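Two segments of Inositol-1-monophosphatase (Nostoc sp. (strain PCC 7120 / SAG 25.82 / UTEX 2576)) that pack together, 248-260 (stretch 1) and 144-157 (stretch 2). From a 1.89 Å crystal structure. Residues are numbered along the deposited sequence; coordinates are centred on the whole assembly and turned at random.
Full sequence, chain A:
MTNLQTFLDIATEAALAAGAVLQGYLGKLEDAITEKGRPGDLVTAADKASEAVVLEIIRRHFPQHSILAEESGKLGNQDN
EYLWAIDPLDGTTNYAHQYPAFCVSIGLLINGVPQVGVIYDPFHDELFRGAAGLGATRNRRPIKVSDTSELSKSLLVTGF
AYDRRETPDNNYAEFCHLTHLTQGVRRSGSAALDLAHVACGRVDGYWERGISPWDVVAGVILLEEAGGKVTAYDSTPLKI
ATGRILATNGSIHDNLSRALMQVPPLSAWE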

# COMPACT_ATOMS: atom_id res chain seq x y z
N THR A 248 9.64 -25.03 -13.55
CA THR A 248 10.48 -25.06 -12.35
C THR A 248 11.58 -24.01 -12.45
O THR A 248 11.75 -23.34 -13.47
CB THR A 248 11.13 -26.43 -12.14
OG1 THR A 248 12.18 -26.60 -13.09
CG2 THR A 248 10.12 -27.56 -12.27
N ASN A 249 12.36 -23.91 -11.37
CA ASN A 249 13.55 -23.08 -11.33
C ASN A 249 14.67 -23.61 -12.21
O ASN A 249 15.70 -22.94 -12.32
CB ASN A 249 14.07 -22.91 -9.90
CG ASN A 249 14.52 -24.23 -9.26
OD1 ASN A 249 14.60 -25.27 -9.92
ND2 ASN A 249 14.84 -24.18 -7.96
N GLY A 250 14.52 -24.78 -12.83
CA GLY A 250 15.58 -25.30 -13.67
C GLY A 250 16.50 -26.27 -12.96
O GLY A 250 17.02 -27.20 -13.58
N SER A 251 16.77 -26.01 -11.68
CA SER A 251 17.67 -26.88 -10.92
C SER A 251 16.99 -28.16 -10.43
O SER A 251 17.64 -29.20 -10.36
CB SER A 251 18.28 -26.11 -9.75
OG SER A 251 18.90 -24.92 -10.21
N ILE A 252 15.70 -28.11 -10.08
CA ILE A 252 14.99 -29.33 -9.69
C ILE A 252 14.20 -29.92 -10.86
O ILE A 252 13.43 -30.86 -10.66
CB ILE A 252 14.07 -29.13 -8.47
CG1 ILE A 252 12.97 -28.10 -8.77
CG2 ILE A 252 14.86 -28.80 -7.21
CD1 ILE A 252 11.79 -28.20 -7.82
N HIS A 253 14.37 -29.38 -12.07
CA HIS A 253 13.51 -29.79 -13.17
C HIS A 253 13.61 -31.28 -13.44
O HIS A 253 12.59 -31.97 -13.56
CB HIS A 253 13.86 -29.00 -14.44
CG HIS A 253 12.73 -28.93 -15.41
ND1 HIS A 253 11.78 -27.94 -15.38
CD2 HIS A 253 12.36 -29.77 -16.41
CE1 HIS A 253 10.89 -28.14 -16.33
NE2 HIS A 253 11.22 -29.26 -16.97
N ASP A 254 14.84 -31.81 -13.54
CA ASP A 254 15.00 -33.23 -13.82
C ASP A 254 14.48 -34.09 -12.68
O ASP A 254 13.94 -35.18 -12.91
CB ASP A 254 16.47 -33.54 -14.11
CG ASP A 254 17.39 -33.16 -12.96
OD1 ASP A 254 17.02 -32.26 -12.16
OD2 ASP A 254 18.50 -33.75 -12.85
N ASN A 255 14.65 -33.63 -11.43
CA ASN A 255 14.19 -34.40 -10.29
C ASN A 255 12.67 -34.45 -10.24
O ASN A 255 12.08 -35.50 -10.00
CB ASN A 255 14.74 -33.80 -8.99
CG ASN A 255 16.26 -33.75 -8.96
OD1 ASN A 255 16.84 -32.72 -8.64
ND2 ASN A 255 16.91 -34.87 -9.28
N LEU A 256 12.03 -33.31 -10.47
CA LEU A 256 10.57 -33.28 -10.47
C LEU A 256 10.00 -34.07 -11.65
O LEU A 256 9.00 -34.78 -11.51
CB LEU A 256 10.08 -31.83 -10.48
CG LEU A 256 8.57 -31.58 -10.39
CD1 LEU A 256 7.92 -32.43 -9.31
CD2 LEU A 256 8.33 -30.09 -10.12
N SER A 257 10.64 -33.97 -12.82
CA SER A 257 10.18 -34.74 -13.96
C SER A 257 10.25 -36.24 -13.67
O SER A 257 9.31 -36.98 -13.96
CB SER A 257 11.02 -34.39 -15.19
OG SER A 257 10.65 -35.18 -16.31
N ARG A 258 11.35 -36.70 -13.05
CA ARG A 258 11.47 -38.11 -12.68
C ARG A 258 10.35 -38.53 -11.74
O ARG A 258 9.73 -39.58 -11.93
CB ARG A 258 12.83 -38.38 -12.04
CG ARG A 258 12.93 -39.81 -11.48
CD ARG A 258 14.28 -40.14 -10.85
NE ARG A 258 14.47 -39.59 -9.52
CZ ARG A 258 14.11 -40.20 -8.39
NH1 ARG A 258 13.51 -41.39 -8.44
NH2 ARG A 258 14.34 -39.61 -7.22
N ALA A 259 10.06 -37.71 -10.72
CA ALA A 259 8.98 -38.04 -9.80
C ALA A 259 7.64 -38.14 -10.53
O ALA A 259 6.85 -39.05 -10.26
CB ALA A 259 8.90 -36.99 -8.69
N LEU A 260 7.40 -37.25 -11.49
CA LEU A 260 6.17 -37.30 -12.28
C LEU A 260 6.12 -38.55 -13.16
O LEU A 260 5.02 -39.04 -13.47
CB LEU A 260 6.03 -36.02 -13.10
CG LEU A 260 5.76 -34.77 -12.25
CD1 LEU A 260 5.80 -33.48 -13.08
CD2 LEU A 260 4.43 -34.90 -11.51
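Stretch 2 (144-157) KVSDTSELSKSLLV

A single buried side-chain amide, that of Asn249, supplies two hydrogen bonds to stretch 2. Its ND2 donates to Ser146 OG at 2.9 Å (N-H...acceptor angle 159°) and to Thr148 O, also at 2.9 Å (147°), so one nitrogen spends its two protons on acceptors two residues apart in stretch 2. The other end of the same amide serves its own stretch: Asn249 OD1 accepts from Ile252 N at 3.0 Å (167°) and, weakly, from Ser251 N at 2.9 Å (126°). With chi1 at 64° (p) and the CA-to-CB bond directed toward stretch 2, the side chain links the turn before the helix to the opposing loop.

The backbone of stretch 2 is mostly loop, with phi/psi of -64/164 at Val145 and -74/170 at Ser146, a short 3-10 segment at 151-152, and strand by 156-157. Its direction follows from the register: Asn249 CA lies 5.1 Å from Val145 CA, and Ser251 CA 5.0 Å from Ser149 CA, so the two stretches advance in the same sense through this part. Val145 covers the start of the turn, its CG2 3.5 Å from Asn249 O. Water 1 adds a bridge here, donating to Ser146 O at 2.8 Å and to Asn249 O at 2.9 Å while accepting from Ser251 OG at 2.6 Å.

At the N-cap position, Ile252 marks the change from polar to apolar packing. Its CG2 approaches Thr148 O at 3.3 Å, Ser149 C at 3.5 Å and Ser154 OG at 3.5 Å, while its CD1 reaches Leu156 CD2 at 3.8 Å and Leu151 CD1 at 4.3 Å. Ser154 OG donates a hydrogen bond to Glu150 O at 2.8 Å, and Lys153 N donates to that same Glu150 O at 3.0 Å; these hydrogen bonds tie together the bend that carries stretch 2 past Ile252.

Beyond this point the helix of stretch 1 meets two leucines. Leu151 begins with its CA-to-CB bond sideways, but the end of its side chain comes nearer: CD2 lies 3.8 Å from Asn255 O and 4.1 Å from Ala259 CB, and CD1 4.3 Å from Leu256 CB. Contacts with Asn255, Leu256 and Ala259 place this leucine along one turn of helix, whose backbone is held by Ala259 N to Asn255 O at 3.1 Å. Leu156, pointing toward stretch 1, meets Leu256 CD1 through its CD1 at 3.9 Å. Altogether the contact buries 578 Å², both sides summed.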

# COMPACT_ATOMS: atom_id res chain seq x y z
N LYS A 144 14.13 -13.39 -9.92
CA LYS A 144 14.86 -14.54 -10.42
C LYS A 144 14.38 -15.79 -9.71
O LYS A 144 13.89 -15.73 -8.57
CB LYS A 144 16.37 -14.35 -10.27
CG LYS A 144 16.85 -14.23 -8.84
CD LYS A 144 18.35 -13.99 -8.80
CE LYS A 144 18.86 -13.92 -7.37
NZ LYS A 144 20.34 -13.80 -7.34
N VAL A 145 14.50 -16.94 -10.40
CA VAL A 145 14.12 -18.22 -9.81
C VAL A 145 15.02 -18.54 -8.61
O VAL A 145 16.10 -17.97 -8.43
CB VAL A 145 14.16 -19.36 -10.85
CG1 VAL A 145 13.18 -19.10 -11.98
CG2 VAL A 145 15.57 -19.55 -11.37
N SER A 146 14.56 -19.50 -7.80
CA SER A 146 15.29 -19.95 -6.63
C SER A 146 16.48 -20.82 -7.03
O SER A 146 16.63 -21.26 -8.17
CB SER A 146 14.36 -20.74 -5.71
OG SER A 146 14.00 -21.97 -6.33
N ASP A 147 17.33 -21.11 -6.04
CA ASP A 147 18.51 -21.95 -6.23
C ASP A 147 18.29 -23.36 -5.76
O ASP A 147 19.20 -24.18 -5.86
CB ASP A 147 19.73 -21.35 -5.52
CG ASP A 147 20.23 -20.08 -6.16
OD1 ASP A 147 20.25 -20.01 -7.41
OD2 ASP A 147 20.63 -19.14 -5.42
N THR A 148 17.09 -23.67 -5.24
CA THR A 148 16.81 -24.98 -4.68
C THR A 148 17.15 -26.08 -5.68
O THR A 148 16.68 -26.06 -6.83
CB THR A 148 15.34 -25.08 -4.28
OG1 THR A 148 14.99 -23.94 -3.47
CG2 THR A 148 15.09 -26.36 -3.50
N SER A 149 17.96 -27.04 -5.24
CA SER A 149 18.42 -28.12 -6.09
C SER A 149 17.94 -29.50 -5.65
O SER A 149 18.02 -30.44 -6.45
CB SER A 149 19.96 -28.12 -6.18
OG SER A 149 20.56 -28.20 -4.90
N GLU A 150 17.49 -29.66 -4.41
CA GLU A 150 17.03 -30.95 -3.90
C GLU A 150 15.51 -30.94 -3.79
O GLU A 150 14.92 -30.00 -3.24
CB GLU A 150 17.64 -31.24 -2.53
CG GLU A 150 19.15 -31.30 -2.53
CD GLU A 150 19.71 -31.44 -1.13
OE1 GLU A 150 19.20 -32.30 -0.37
OE2 GLU A 150 20.62 -30.67 -0.78
N LEU A 151 14.88 -32.01 -4.28
CA LEU A 151 13.42 -32.11 -4.19
C LEU A 151 12.95 -32.11 -2.74
O LEU A 151 11.94 -31.48 -2.41
CB LEU A 151 12.95 -33.36 -4.93
CG LEU A 151 11.55 -33.41 -5.52
CD1 LEU A 151 11.23 -32.15 -6.31
CD2 LEU A 151 11.41 -34.64 -6.41
N SER A 152 13.69 -32.79 -1.86
CA SER A 152 13.32 -32.83 -0.44
C SER A 152 13.34 -31.45 0.22
O SER A 152 12.74 -31.28 1.29
CB SER A 152 14.25 -33.77 0.33
OG SER A 152 15.57 -33.25 0.38
N LYS A 153 14.01 -30.47 -0.38
CA LYS A 153 14.06 -29.13 0.19
C LYS A 153 13.19 -28.15 -0.57
O LYS A 153 13.28 -26.94 -0.34
CB LYS A 153 15.51 -28.63 0.26
CG LYS A 153 16.40 -29.49 1.14
CD LYS A 153 17.87 -29.12 0.98
CE LYS A 153 18.74 -30.01 1.85
NZ LYS A 153 18.30 -29.99 3.26
N SER A 154 12.36 -28.64 -1.48
CA SER A 154 11.61 -27.80 -2.39
C SER A 154 10.20 -27.53 -1.86
O SER A 154 9.66 -28.29 -1.06
CB SER A 154 11.51 -28.45 -3.77
OG SER A 154 12.79 -28.57 -4.38
N LEU A 155 9.64 -26.42 -2.32
CA LEU A 155 8.24 -26.08 -2.12
C LEU A 155 7.61 -26.00 -3.50
O LEU A 155 8.11 -25.28 -4.37
CB LEU A 155 8.08 -24.75 -1.38
CG LEU A 155 6.64 -24.33 -1.04
CD1 LEU A 155 6.00 -25.31 -0.05
CD2 LEU A 155 6.60 -22.91 -0.49
N LEU A 156 6.54 -26.76 -3.72
CA LEU A 156 5.90 -26.84 -5.02
C LEU A 156 4.47 -26.33 -4.94
O LEU A 156 3.95 -26.01 -3.87
CB LEU A 156 5.92 -28.29 -5.54
CG LEU A 156 7.28 -29.00 -5.56
CD1 LEU A 156 7.09 -30.42 -6.11
CD2 LEU A 156 8.31 -28.24 -6.35
N VAL A 157 3.83 -26.25 -6.11
CA VAL A 157 2.43 -25.87 -6.20
C VAL A 157 1.82 -26.60 -7.39
O VAL A 157 2.50 -26.89 -8.37
CB VAL A 157 2.27 -24.32 -6.30
CG1 VAL A 157 3.02 -23.78 -7.52
CG2 VAL A 157 0.79 -23.90 -6.31
O HOH W 1 17.81 -22.57 -10.33
O HOH W 2 19.62 -30.82 -8.65